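Local atomic coordinates of formyltransferase (Francisella tularensis subsp. tularensis, PDB entry 4NV1), a protein that belongs to the formyltransferase family, joining a Rossmann-like N-terminal domain to a C-terminal dimerization domain, and binds dTDP-4-amino-4,6-dideoxyglucose. Residues Lys4-Val9 and Val29-Phe34; Gly24-Val29 and Val165-Leu170; Leu84-Leu89 and Met124-Asp129; Gly96-Asn101 and Gly118-Val123; Cys195-Asp200 and Asp210-Met215. One frame throughout, in Å; residues are numbered along the deposited sequence.

Interaction 1: Lys4-Val9 and Val29-Phe34; sequences KKIFVV and VQVDYF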
# COMPACT_ATOMS: atom_id res chain seq x y z
N LYS A 4 -12.99 -44.67 16.14
CA LYS A 4 -13.24 -43.38 16.76
C LYS A 4 -14.20 -42.54 15.95
O LYS A 4 -14.17 -42.57 14.73
CB LYS A 4 -11.94 -42.60 17.00
CG LYS A 4 -10.98 -43.28 17.98
CD LYS A 4 -9.71 -43.76 17.28
CE LYS A 4 -9.08 -45.01 17.90
NZ LYS A 4 -9.30 -46.17 16.99
N LYS A 5 -15.04 -41.80 16.65
CA LYS A 5 -16.07 -40.99 16.03
C LYS A 5 -15.74 -39.57 16.41
O LYS A 5 -15.63 -39.27 17.59
CB LYS A 5 -17.47 -41.33 16.55
CG LYS A 5 -18.21 -42.43 15.77
CD LYS A 5 -19.65 -42.07 15.37
CE LYS A 5 -19.75 -41.06 14.22
NZ LYS A 5 -21.15 -40.59 14.04
N ILE A 6 -15.68 -38.70 15.41
CA ILE A 6 -15.10 -37.37 15.55
C ILE A 6 -16.00 -36.30 14.97
O ILE A 6 -16.56 -36.47 13.86
CB ILE A 6 -13.75 -37.36 14.81
CG1 ILE A 6 -12.84 -38.43 15.42
CG2 ILE A 6 -13.09 -35.99 14.92
CD1 ILE A 6 -11.61 -38.72 14.60
N PHE A 7 -16.08 -35.17 15.67
CA PHE A 7 -16.62 -33.96 15.05
C PHE A 7 -15.56 -32.85 14.96
O PHE A 7 -14.71 -32.66 15.85
CB PHE A 7 -17.91 -33.50 15.71
CG PHE A 7 -17.74 -32.86 17.05
CD1 PHE A 7 -17.68 -33.62 18.21
CD2 PHE A 7 -17.68 -31.49 17.17
CE1 PHE A 7 -17.55 -33.06 19.47
CE2 PHE A 7 -17.53 -30.91 18.42
CZ PHE A 7 -17.47 -31.69 19.57
N VAL A 8 -15.68 -32.09 13.88
CA VAL A 8 -14.78 -31.01 13.55
C VAL A 8 -15.65 -29.84 13.19
O VAL A 8 -16.40 -29.91 12.24
CB VAL A 8 -13.97 -31.42 12.33
CG1 VAL A 8 -13.20 -30.25 11.71
CG2 VAL A 8 -13.08 -32.57 12.73
N VAL A 9 -15.53 -28.79 13.99
CA VAL A 9 -16.11 -27.50 13.74
C VAL A 9 -15.14 -26.46 13.17
O VAL A 9 -14.09 -26.16 13.77
CB VAL A 9 -16.63 -26.98 15.04
CG1 VAL A 9 -17.56 -25.82 14.75
CG2 VAL A 9 -17.30 -28.10 15.80
N VAL A 29 -11.65 -44.24 11.74
CA VAL A 29 -12.14 -42.93 12.04
C VAL A 29 -13.39 -42.63 11.26
O VAL A 29 -13.41 -42.71 10.04
CB VAL A 29 -11.08 -41.92 11.60
CG1 VAL A 29 -11.69 -40.57 11.31
CG2 VAL A 29 -10.04 -41.81 12.71
N GLN A 30 -14.40 -42.13 11.96
CA GLN A 30 -15.56 -41.58 11.26
C GLN A 30 -15.63 -40.14 11.66
O GLN A 30 -15.42 -39.81 12.82
CB GLN A 30 -16.88 -42.31 11.65
CG GLN A 30 -16.74 -43.82 11.90
CD GLN A 30 -18.07 -44.53 12.16
OE1 GLN A 30 -18.22 -45.29 13.12
NE2 GLN A 30 -19.06 -44.24 11.32
N VAL A 31 -16.00 -39.24 10.76
CA VAL A 31 -15.98 -37.84 11.15
C VAL A 31 -17.15 -37.07 10.54
O VAL A 31 -17.29 -37.14 9.33
CB VAL A 31 -14.62 -37.20 10.76
CG1 VAL A 31 -14.18 -37.55 9.35
CG2 VAL A 31 -14.70 -35.70 10.82
N ASP A 32 -17.95 -36.35 11.33
CA ASP A 32 -18.86 -35.32 10.84
C ASP A 32 -18.30 -33.91 10.98
O ASP A 32 -17.71 -33.58 12.00
CB ASP A 32 -20.19 -35.36 11.59
CG ASP A 32 -20.81 -36.75 11.57
OD1 ASP A 32 -20.60 -37.41 10.54
OD2 ASP A 32 -21.38 -37.22 12.57
N TYR A 33 -18.56 -33.06 9.99
CA TYR A 33 -18.07 -31.70 9.97
C TYR A 33 -19.22 -30.73 10.09
O TYR A 33 -20.20 -30.81 9.33
CB TYR A 33 -17.33 -31.42 8.66
CG TYR A 33 -16.07 -32.20 8.44
CD1 TYR A 33 -16.09 -33.39 7.76
CD2 TYR A 33 -14.83 -31.73 8.90
CE1 TYR A 33 -14.94 -34.13 7.54
CE2 TYR A 33 -13.68 -32.46 8.66
CZ TYR A 33 -13.72 -33.67 8.00
OH TYR A 33 -12.57 -34.45 7.80
N PHE A 34 -19.08 -29.77 10.98
CA PHE A 34 -20.03 -28.69 11.14
C PHE A 34 -19.34 -27.34 10.97
O PHE A 34 -18.15 -27.15 11.21
CB PHE A 34 -20.63 -28.69 12.53
CG PHE A 34 -21.23 -30.00 12.92
CD1 PHE A 34 -20.49 -30.95 13.62
CD2 PHE A 34 -22.57 -30.29 12.62
CE1 PHE A 34 -21.05 -32.17 14.01
CE2 PHE A 34 -23.14 -31.50 13.04
CZ PHE A 34 -22.37 -32.44 13.74
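Gln30 N donates to Lys4 O at 2.8 Å, the first of five backbone hydrogen bonds that pair strand 4-9 with strand 29-34. The donor then changes sides at each step: Ile6 N reaches Gln30 O at 2.8 Å, Asp32 N reaches Ile6 O at 2.9 Å, Val8 N reaches Asp32 O at 3.1 Å, and Phe34 N ends the series on Val8 O at 3.0 Å. The two axes diverge by 22°, which identifies parallel pairing, with each residue of 4-9 facing the one 25 places later. Ile6 and Val8 thus spend both N-H and C=O on this neighbour, whereas Lys5, Phe7 and Val9 bond to residues in or next to strand 70-74. Side chains sort by face. Val8 and Tyr33 lie side by side, pointing the same way, with Val8 CB 3.5 Å from Tyr33 CD2, while Val31 CG2 sits over one face of that tyrosine ring. Helix 13-24 covers this face and links the strands as a beta-alpha-beta unit of the Rossmann-like sheet. Across the sheet, Phe7 CB meets the edge of the Phe34 ring, in its plane, 3.8 Å from CE1. With strands on both sides consuming its backbone polar groups, strand 4-9 can lie inside the sheet while apolar side chains dominate the face turned to the helix.

Interaction 2: Gly24-Val29 and Val165-Leu170; sequences GSKNDV and VIDDIL
Lys26 sets its CG anti to the carbonyl carbon (chi1 -61°) and then bends at CD (chi2 -63°), after which the chain runs extended to segment 165-170 of helix 147-170 and brings NZ to Asp167. NZ forms a salt bridge with Asp167 OD1 at 2.8 Å, meeting that oxygen from above the carboxylate plane, 39° out of it. The approach also carries the ammonium group past Ile166, whose CG2 is 3.5 Å from NZ and 3.6 Å from Lys26 CE. Nearer the backbone, Lys26 CG lies 4.0 Å from Leu170 CD1. The same methyl is 3.9 Å from Val29 CG2, where the two side chains cross at about a right angle. The loop between helix 13-24 and strand 29-35 is thereby fastened to the last turns of helix 147-170, which packs on strand 70-74 through Ile166, Ile169 and Leu170. One lysine does two jobs at this surface: its aliphatic stem extends the apolar patch, and its charged end is paired with a carboxylate that the bridge would probably keep ionised.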
# COMPACT_ATOMS: atom_id res chain seq x y z
N GLY A 24 -9.41 -37.94 6.62
CA GLY A 24 -9.74 -38.96 5.62
C GLY A 24 -8.61 -39.95 5.31
O GLY A 24 -8.86 -41.08 4.89
N SER A 25 -7.35 -39.58 5.54
CA SER A 25 -6.28 -40.55 5.30
C SER A 25 -6.20 -41.63 6.37
O SER A 25 -5.47 -42.58 6.19
CB SER A 25 -4.92 -39.88 5.09
OG SER A 25 -4.27 -39.66 6.33
N LYS A 26 -6.94 -41.52 7.46
CA LYS A 26 -6.70 -42.33 8.63
C LYS A 26 -7.66 -43.51 8.68
O LYS A 26 -8.82 -43.41 8.26
CB LYS A 26 -6.99 -41.51 9.88
CG LYS A 26 -6.15 -40.27 10.08
CD LYS A 26 -4.66 -40.55 10.24
CE LYS A 26 -3.89 -39.26 10.15
NZ LYS A 26 -2.46 -39.47 10.48
N ASN A 27 -7.20 -44.60 9.28
CA ASN A 27 -8.08 -45.71 9.60
C ASN A 27 -8.91 -45.43 10.84
O ASN A 27 -8.50 -44.73 11.78
CB ASN A 27 -7.30 -47.00 9.87
CG ASN A 27 -6.48 -47.45 8.68
OD1 ASN A 27 -5.33 -47.86 8.83
ND2 ASN A 27 -7.05 -47.31 7.48
N ASP A 28 -10.06 -46.08 10.84
CA ASP A 28 -10.77 -46.43 12.07
C ASP A 28 -11.40 -45.19 12.65
O ASP A 28 -11.70 -45.13 13.83
CB ASP A 28 -9.87 -47.14 13.09
CG ASP A 28 -9.44 -48.53 12.64
OD1 ASP A 28 -10.07 -49.07 11.70
OD2 ASP A 28 -8.51 -49.10 13.26
N VAL A 29 -11.65 -44.24 11.74
CA VAL A 29 -12.14 -42.93 12.04
C VAL A 29 -13.39 -42.63 11.26
O VAL A 29 -13.41 -42.71 10.04
CB VAL A 29 -11.08 -41.92 11.60
CG1 VAL A 29 -11.69 -40.57 11.31
CG2 VAL A 29 -10.04 -41.81 12.71
N VAL A 165 0.47 -34.39 15.22
CA VAL A 165 -0.03 -34.92 16.47
C VAL A 165 -1.37 -35.66 16.38
O VAL A 165 -1.83 -36.22 17.40
CB VAL A 165 -0.12 -33.87 17.59
CG1 VAL A 165 1.25 -33.30 17.97
CG2 VAL A 165 -1.18 -32.79 17.29
N ILE A 166 -1.99 -35.71 15.20
CA ILE A 166 -3.33 -36.35 15.07
C ILE A 166 -3.32 -37.86 15.45
O ILE A 166 -4.21 -38.34 16.18
CB ILE A 166 -3.90 -36.07 13.64
CG1 ILE A 166 -5.28 -36.71 13.45
CG2 ILE A 166 -3.02 -36.69 12.55
CD1 ILE A 166 -6.26 -36.37 14.53
N ASP A 167 -2.26 -38.57 15.06
CA ASP A 167 -2.12 -39.98 15.51
C ASP A 167 -2.13 -40.20 17.02
O ASP A 167 -2.93 -40.99 17.57
CB ASP A 167 -0.91 -40.66 14.85
CG ASP A 167 -1.14 -40.95 13.38
OD1 ASP A 167 -2.30 -40.88 12.87
OD2 ASP A 167 -0.15 -41.20 12.67
N ASP A 168 -1.34 -39.40 17.71
CA ASP A 168 -1.28 -39.48 19.15
C ASP A 168 -2.62 -39.20 19.79
O ASP A 168 -3.02 -39.84 20.78
CB ASP A 168 -0.34 -38.43 19.75
CG ASP A 168 1.14 -38.71 19.49
OD1 ASP A 168 1.97 -37.88 19.94
OD2 ASP A 168 1.48 -39.73 18.84
N ILE A 169 -3.27 -38.16 19.28
CA ILE A 169 -4.59 -37.86 19.77
C ILE A 169 -5.59 -38.99 19.44
O ILE A 169 -6.45 -39.27 20.24
CB ILE A 169 -5.12 -36.51 19.20
CG1 ILE A 169 -4.32 -35.32 19.69
CG2 ILE A 169 -6.59 -36.31 19.51
CD1 ILE A 169 -4.36 -34.07 18.79
N LEU A 170 -5.58 -39.56 18.24
CA LEU A 170 -6.56 -40.61 17.96
C LEU A 170 -6.23 -41.85 18.82
O LEU A 170 -7.10 -42.67 19.16
CB LEU A 170 -6.52 -40.99 16.49
CG LEU A 170 -6.87 -39.89 15.50
CD1 LEU A 170 -6.71 -40.31 14.05
CD2 LEU A 170 -8.31 -39.48 15.72

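Interaction 3: Leu84-Leu89 and Met124-Asp129; sequences LVNSVL and MDEEID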
# COMPACT_ATOMS: atom_id res chain seq x y z
N LEU A 84 -20.23 -29.69 27.08
CA LEU A 84 -19.65 -30.44 25.96
C LEU A 84 -18.14 -30.65 26.20
O LEU A 84 -17.64 -31.74 26.24
CB LEU A 84 -19.85 -29.66 24.68
CG LEU A 84 -19.27 -30.43 23.49
CD1 LEU A 84 -19.84 -31.80 23.17
CD2 LEU A 84 -19.37 -29.53 22.28
N VAL A 85 -17.46 -29.56 26.48
CA VAL A 85 -16.01 -29.48 26.69
C VAL A 85 -15.61 -30.26 27.94
O VAL A 85 -14.55 -30.89 27.94
CB VAL A 85 -15.65 -27.98 26.81
CG1 VAL A 85 -14.36 -27.74 27.56
CG2 VAL A 85 -15.61 -27.34 25.44
N ASN A 86 -16.45 -30.24 28.97
CA ASN A 86 -16.20 -31.03 30.18
C ASN A 86 -16.54 -32.50 30.03
O ASN A 86 -16.09 -33.32 30.84
CB ASN A 86 -17.03 -30.51 31.33
CG ASN A 86 -16.59 -29.15 31.79
OD1 ASN A 86 -15.43 -28.76 31.61
ND2 ASN A 86 -17.52 -28.41 32.37
N SER A 87 -17.28 -32.87 28.99
CA SER A 87 -17.70 -34.27 28.85
C SER A 87 -17.10 -35.07 27.68
O SER A 87 -17.11 -36.29 27.67
CB SER A 87 -19.24 -34.30 28.72
OG SER A 87 -19.82 -33.27 29.53
N VAL A 88 -16.58 -34.38 26.67
CA VAL A 88 -15.97 -35.01 25.52
C VAL A 88 -14.64 -34.29 25.43
O VAL A 88 -14.55 -33.08 25.62
CB VAL A 88 -16.79 -34.63 24.24
CG1 VAL A 88 -16.17 -35.24 23.02
CG2 VAL A 88 -18.25 -35.06 24.37
N LEU A 89 -13.60 -35.01 25.05
CA LEU A 89 -12.36 -34.35 24.69
C LEU A 89 -12.48 -33.47 23.44
O LEU A 89 -12.71 -33.95 22.33
CB LEU A 89 -11.31 -35.45 24.46
CG LEU A 89 -9.91 -35.08 24.04
CD1 LEU A 89 -9.38 -34.06 25.02
CD2 LEU A 89 -9.06 -36.35 24.02
N MET A 124 -9.47 -28.10 25.07
CA MET A 124 -10.35 -27.01 25.46
C MET A 124 -10.84 -27.23 26.87
O MET A 124 -10.98 -28.37 27.35
CB MET A 124 -11.53 -26.87 24.48
CG MET A 124 -11.08 -26.73 23.05
SD MET A 124 -12.34 -26.86 21.76
CE MET A 124 -13.54 -25.71 22.38
N ASP A 125 -11.02 -26.08 27.51
CA ASP A 125 -11.43 -25.82 28.88
C ASP A 125 -12.62 -24.86 28.86
O ASP A 125 -13.05 -24.40 27.79
CB ASP A 125 -10.32 -25.02 29.57
CG ASP A 125 -9.60 -25.80 30.61
OD1 ASP A 125 -10.26 -26.64 31.28
OD2 ASP A 125 -8.39 -25.52 30.79
N GLU A 126 -13.13 -24.51 30.03
CA GLU A 126 -14.11 -23.41 30.14
C GLU A 126 -13.67 -22.00 29.69
O GLU A 126 -14.49 -21.21 29.20
CB GLU A 126 -14.68 -23.40 31.55
CG GLU A 126 -15.26 -24.78 31.88
CD GLU A 126 -16.45 -24.73 32.83
OE1 GLU A 126 -16.63 -25.73 33.56
OE2 GLU A 126 -17.19 -23.71 32.85
N GLU A 127 -12.37 -21.69 29.78
CA GLU A 127 -11.87 -20.40 29.32
C GLU A 127 -11.28 -20.42 27.92
O GLU A 127 -10.77 -21.45 27.46
CB GLU A 127 -10.84 -19.86 30.32
CG GLU A 127 -11.38 -19.51 31.71
CD GLU A 127 -10.73 -18.27 32.31
OE1 GLU A 127 -10.07 -17.52 31.56
OE2 GLU A 127 -10.86 -18.03 33.54
N ILE A 128 -11.32 -19.26 27.27
CA ILE A 128 -10.81 -19.02 25.91
C ILE A 128 -9.29 -19.17 25.73
O ILE A 128 -8.47 -18.48 26.35
CB ILE A 128 -11.25 -17.61 25.36
CG1 ILE A 128 -12.78 -17.49 25.17
CG2 ILE A 128 -10.52 -17.21 24.07
CD1 ILE A 128 -13.23 -16.50 24.10
N ASP A 129 -8.89 -20.00 24.76
CA ASP A 129 -7.46 -20.20 24.50
C ASP A 129 -6.76 -20.42 25.86
O ASP A 129 -5.86 -19.66 26.18
CB ASP A 129 -6.87 -18.97 23.73
CG ASP A 129 -7.63 -18.61 22.41
OD1 ASP A 129 -8.16 -19.56 21.77
OD2 ASP A 129 -7.68 -17.40 22.02
O HOH W 1 -12.12 -30.98 26.57
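Val85 presses its CG1 against the backbone of the loop 124-129, 3.4 Å from Met124 O and 3.6 Å from Asp125 O. That methyl stands anti to the valine N (chi1 157°), and the other, CG2, meets Met124 CE at 4.0 Å, the two side chains crossing at about a right angle. Beside this apolar touch, Asn86 ND2 donates to Glu126 OE1 at 3.1 Å. The bond is nearly straight, 170° at the hydrogen, and lies in the plane of the asparagine amide, yet it comes to the glutamate oxygen from 53° above the carboxylate plane. A water bridges the backbones, 2.8 Å from Val85 O and 3.0 Å from Met124 O, although more acceptors crowd round it than its protons can serve. In the Rossmann-like fold, the contact ties helix 82-87, which leads into strand 89-94, to the loop between the antiparallel strands 117-123 and 133-139. One shell further out, Phe80 packs on both Val85 and Met124, and a backbone hydrogen bond joins Met124 to Cys90. The helix end is fixed by Leu84 O, which accepts from both Ser87 N and Val88 N. At the far end of the loop, Asp129 OD2 accepts from Gly103 N, and Asp129 O from Arg102 NE.

Interaction 4: Gly96-Asn101 and Gly118-Val123; sequences GLNPYN and GATIHV
The loop that leaves strand 89-94 and carries a cis peptide before Pro99 folds back on the antiparallel strand 117-123, and Thr120 fastens it there by gripping both Gly96 and Asn98. Thr120 OG1 donates to Gly96 O at 2.7 Å, in the carbonyl plane and on a lone pair, with a C=O...donor angle of 137°. It also accepts from Asn98 N at 3.0 Å. The hydroxyl stands anti to the carbonyl carbon of its own residue (chi1 -57°), from where it meets both loop groups. Gln136 NE2 of the next strand bonds to this oxygen too, and to Asn98 O, so a second-shell amide steadies the same junction. Asn98 and His122 cross at about a right angle: Asn98 OD1 lies over one face of the imidazole, toward its rim, 3.6 Å from ND1, with amide and ring planes 52° apart. Close to the start of the loop the backbones come very near, Gly96 CA lying 3.0 Å from Gly118 O, and Leu97 CB packs 3.7 Å from Gly118 N. Every touching residue is buried. The sequence Gly-Leu-Asn-Pro-Tyr-Asn-Arg-Gly, begun by this segment, is consistent with the Ser-Leu-Leu-Pro-x-x-Arg-Gly signature loop of the formyltransferase family, here bound to the sheet of its Rossmann-like domain.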
# COMPACT_ATOMS: atom_id res chain seq x y z
N GLY A 96 -2.73 -18.67 17.34
CA GLY A 96 -1.74 -17.90 18.11
C GLY A 96 -0.93 -18.76 19.09
O GLY A 96 -1.16 -19.95 19.17
N LEU A 97 0.08 -18.18 19.73
CA LEU A 97 0.96 -18.94 20.63
C LEU A 97 0.51 -18.67 22.05
O LEU A 97 0.96 -17.74 22.68
CB LEU A 97 2.42 -18.51 20.48
CG LEU A 97 3.51 -19.47 20.96
CD1 LEU A 97 3.82 -20.62 20.03
CD2 LEU A 97 4.82 -18.75 21.12
N ASN A 98 -0.37 -19.51 22.57
CA ASN A 98 -0.79 -19.38 23.97
C ASN A 98 0.41 -19.38 24.94
O ASN A 98 1.36 -20.11 24.71
CB ASN A 98 -1.67 -20.56 24.34
CG ASN A 98 -3.05 -20.53 23.68
OD1 ASN A 98 -3.89 -21.41 23.94
ND2 ASN A 98 -3.32 -19.51 22.88
N PRO A 99 0.38 -18.57 25.99
CA PRO A 99 -0.77 -17.80 26.37
C PRO A 99 -0.71 -16.34 25.89
O PRO A 99 -1.35 -15.50 26.52
CB PRO A 99 -0.62 -17.74 27.87
CG PRO A 99 0.87 -17.62 28.06
CD PRO A 99 1.39 -18.61 27.07
N TYR A 100 0.10 -16.01 24.89
CA TYR A 100 0.26 -14.61 24.40
C TYR A 100 -0.78 -14.16 23.35
O TYR A 100 -1.01 -14.84 22.37
CB TYR A 100 1.65 -14.39 23.86
CG TYR A 100 2.80 -14.90 24.73
CD1 TYR A 100 3.39 -16.11 24.41
CD2 TYR A 100 3.32 -14.18 25.80
CE1 TYR A 100 4.42 -16.62 25.15
CE2 TYR A 100 4.39 -14.68 26.58
CZ TYR A 100 4.95 -15.90 26.23
OH TYR A 100 5.98 -16.53 26.92
N ASN A 101 -1.44 -13.05 23.64
CA ASN A 101 -2.38 -12.35 22.73
C ASN A 101 -3.53 -13.28 22.45
O ASN A 101 -3.79 -13.63 21.31
CB ASN A 101 -1.69 -11.88 21.45
CG ASN A 101 -0.81 -10.68 21.70
OD1 ASN A 101 -1.16 -9.82 22.50
ND2 ASN A 101 0.32 -10.61 21.00
N GLY A 118 2.37 -17.50 16.88
CA GLY A 118 2.66 -18.84 16.37
C GLY A 118 1.34 -19.57 16.35
O GLY A 118 0.26 -18.91 16.14
N ALA A 119 1.42 -20.90 16.47
CA ALA A 119 0.20 -21.73 16.50
C ALA A 119 0.21 -22.73 17.66
O ALA A 119 1.25 -23.22 17.97
CB ALA A 119 0.06 -22.51 15.19
N THR A 120 -0.94 -22.97 18.26
CA THR A 120 -1.12 -23.82 19.37
C THR A 120 -2.29 -24.77 19.11
O THR A 120 -3.34 -24.37 18.55
CB THR A 120 -1.53 -22.98 20.58
OG1 THR A 120 -0.56 -21.98 20.85
CG2 THR A 120 -1.67 -23.86 21.87
N ILE A 121 -2.07 -26.03 19.52
CA ILE A 121 -3.12 -27.03 19.71
C ILE A 121 -3.21 -27.38 21.16
O ILE A 121 -2.20 -27.72 21.82
CB ILE A 121 -2.82 -28.30 18.93
CG1 ILE A 121 -2.59 -27.99 17.48
CG2 ILE A 121 -3.96 -29.30 19.13
CD1 ILE A 121 -1.99 -29.09 16.65
N HIS A 122 -4.40 -27.24 21.69
CA HIS A 122 -4.57 -27.37 23.11
C HIS A 122 -5.94 -27.94 23.40
O HIS A 122 -6.89 -27.79 22.62
CB HIS A 122 -4.39 -26.02 23.81
CG HIS A 122 -5.47 -25.03 23.51
ND1 HIS A 122 -5.45 -24.21 22.40
CD2 HIS A 122 -6.61 -24.72 24.17
CE1 HIS A 122 -6.53 -23.46 22.38
NE2 HIS A 122 -7.26 -23.77 23.44
N VAL A 123 -6.01 -28.62 24.53
CA VAL A 123 -7.27 -29.17 24.99
C VAL A 123 -8.21 -28.08 25.49
O VAL A 123 -7.84 -27.31 26.33
CB VAL A 123 -7.04 -30.22 26.10
CG1 VAL A 123 -8.36 -30.84 26.58
CG2 VAL A 123 -6.09 -31.31 25.59

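Interaction 5: Cys195-Asp200 and Asp210-Met215; sequences CEIDLD and DYLRAM
Asp210 OD1 is gripped side-on by one guanidinium, Arg213 NE at 2.9 Å and Arg213 NH2 at 3.0 Å, both from the same face of the carboxylate. This salt bridge is internal to the helix segment, and Lys114 holds OD2, so the carboxylate has two cationic partners. The contact with the loop 195-200 itself is apolar. Cys195 SG lies 3.4 Å from Met215 CE, a methyl that the methionine brings round by bending at chi2 and chi3 (-62° and -82°). Ile197 CG1 touches the Tyr211 ring 3.8 Å from CE2, its CD1 lies 4.3 Å from Leu212 CD2, and Met215 CG sits over one face of the same ring. The second subunit packs its Ile209, Met205 and Leu237 against Ile197, Tyr211 and Leu212, and its Arg206 forms a salt bridge with Asp200. No hydrogen bond spans the two segments, so between them the contact rests on van der Waals fit, with the Tyr211 OH bond to Met194 O holding the ring just beside it, on a surface consistent with the C-terminal domain's role in dimerization.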
# COMPACT_ATOMS: atom_id res chain seq x y z
N CYS A 195 -8.48 0.80 15.48
CA CYS A 195 -8.80 0.98 14.07
C CYS A 195 -8.78 2.45 13.63
O CYS A 195 -8.35 2.73 12.50
CB CYS A 195 -10.13 0.32 13.76
SG CYS A 195 -9.92 -1.48 13.69
N GLU A 196 -9.25 3.33 14.51
CA GLU A 196 -9.20 4.75 14.29
C GLU A 196 -7.82 5.31 14.60
O GLU A 196 -7.37 5.28 15.74
CB GLU A 196 -10.16 5.50 15.18
CG GLU A 196 -10.20 6.97 14.79
CD GLU A 196 -11.60 7.55 14.97
OE1 GLU A 196 -12.11 8.21 14.05
OE2 GLU A 196 -12.20 7.29 16.02
N ILE A 197 -7.17 5.81 13.56
CA ILE A 197 -5.85 6.39 13.69
C ILE A 197 -6.03 7.72 14.39
O ILE A 197 -6.95 8.52 14.09
CB ILE A 197 -5.21 6.59 12.31
CG1 ILE A 197 -4.82 5.24 11.71
CG2 ILE A 197 -4.03 7.54 12.36
CD1 ILE A 197 -4.17 5.40 10.34
N ASP A 198 -5.10 7.97 15.31
CA ASP A 198 -5.06 9.29 15.95
C ASP A 198 -3.94 10.17 15.34
O ASP A 198 -2.78 10.04 15.63
CB ASP A 198 -4.96 9.11 17.46
CG ASP A 198 -4.57 10.37 18.16
OD1 ASP A 198 -4.75 11.45 17.55
OD2 ASP A 198 -4.03 10.24 19.29
N LEU A 199 -4.32 11.05 14.42
CA LEU A 199 -3.34 11.78 13.58
C LEU A 199 -2.32 12.56 14.36
O LEU A 199 -1.21 12.76 13.86
CB LEU A 199 -4.05 12.71 12.60
CG LEU A 199 -4.92 11.88 11.66
CD1 LEU A 199 -6.20 12.54 11.13
CD2 LEU A 199 -4.04 11.36 10.53
N ASP A 200 -2.68 12.95 15.58
CA ASP A 200 -1.77 13.70 16.46
C ASP A 200 -0.82 12.84 17.29
O ASP A 200 0.20 13.34 17.79
CB ASP A 200 -2.60 14.62 17.35
CG ASP A 200 -3.31 15.68 16.53
OD1 ASP A 200 -2.62 16.37 15.77
OD2 ASP A 200 -4.54 15.79 16.57
N ASP A 210 4.89 -0.44 11.78
CA ASP A 210 4.45 -1.68 12.45
C ASP A 210 2.96 -1.57 12.65
O ASP A 210 2.29 -2.50 12.27
CB ASP A 210 5.20 -1.97 13.75
CG ASP A 210 6.64 -2.38 13.49
OD1 ASP A 210 7.04 -2.62 12.31
OD2 ASP A 210 7.39 -2.45 14.48
N TYR A 211 2.44 -0.44 13.08
CA TYR A 211 0.99 -0.33 13.20
C TYR A 211 0.26 -0.52 11.82
O TYR A 211 -0.77 -1.21 11.72
CB TYR A 211 0.61 1.01 13.82
CG TYR A 211 -0.87 1.31 13.72
CD1 TYR A 211 -1.74 0.87 14.69
CD2 TYR A 211 -1.39 1.98 12.63
CE1 TYR A 211 -3.10 1.11 14.59
CE2 TYR A 211 -2.73 2.23 12.53
CZ TYR A 211 -3.61 1.77 13.48
OH TYR A 211 -4.97 2.00 13.36
N LEU A 212 0.74 0.16 10.79
CA LEU A 212 0.10 0.11 9.46
C LEU A 212 0.12 -1.31 8.86
O LEU A 212 -0.90 -1.83 8.35
CB LEU A 212 0.76 1.15 8.53
CG LEU A 212 0.32 2.55 8.94
CD1 LEU A 212 1.13 3.64 8.27
CD2 LEU A 212 -1.18 2.73 8.74
N ARG A 213 1.27 -1.97 8.97
CA ARG A 213 1.33 -3.34 8.53
C ARG A 213 0.51 -4.34 9.35
O ARG A 213 -0.09 -5.29 8.76
CB ARG A 213 2.75 -3.81 8.24
CG ARG A 213 3.58 -4.17 9.48
CD ARG A 213 5.04 -4.13 9.15
NE ARG A 213 5.95 -4.32 10.28
CZ ARG A 213 6.59 -5.46 10.55
NH1 ARG A 213 6.33 -6.54 9.87
NH2 ARG A 213 7.46 -5.54 11.56
N ALA A 214 0.38 -4.11 10.65
CA ALA A 214 -0.43 -5.00 11.49
C ALA A 214 -1.91 -4.88 11.09
O ALA A 214 -2.68 -5.81 11.23
CB ALA A 214 -0.31 -4.64 12.96
N MET A 215 -2.32 -3.71 10.60
CA MET A 215 -3.69 -3.47 10.17
C MET A 215 -4.02 -3.72 8.70
O MET A 215 -5.17 -3.49 8.29
CB MET A 215 -4.08 -2.02 10.51
CG MET A 215 -4.05 -1.63 11.98
SD MET A 215 -5.16 -2.51 13.07
CE MET A 215 -6.68 -1.66 12.82

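Overall arrangement
Along the chain, interactions 1 and 2 alternate their segments and share Val29; their centres lie 11 Å apart, and Ile6 packs on Leu170 between them. Interaction 4 is nested within the loop closed by interaction 3, which in turn lies within that of interaction 2. Interactions 3 and 4 have centres 15 Å apart and touch where Asp129 meets His122 and Leu89 meets Val123. Interactions 1 to 4 thus follow one mixed sheet and its flanking helices in the N-terminal domain, from strand 29-35 to strand 117-123. Interaction 5 comes last, 41 Å from interaction 1 and about 25 Å from interaction 4, centre to centre. It lies in the C-terminal domain, whose helix 205-214 also packs against helix 106-113.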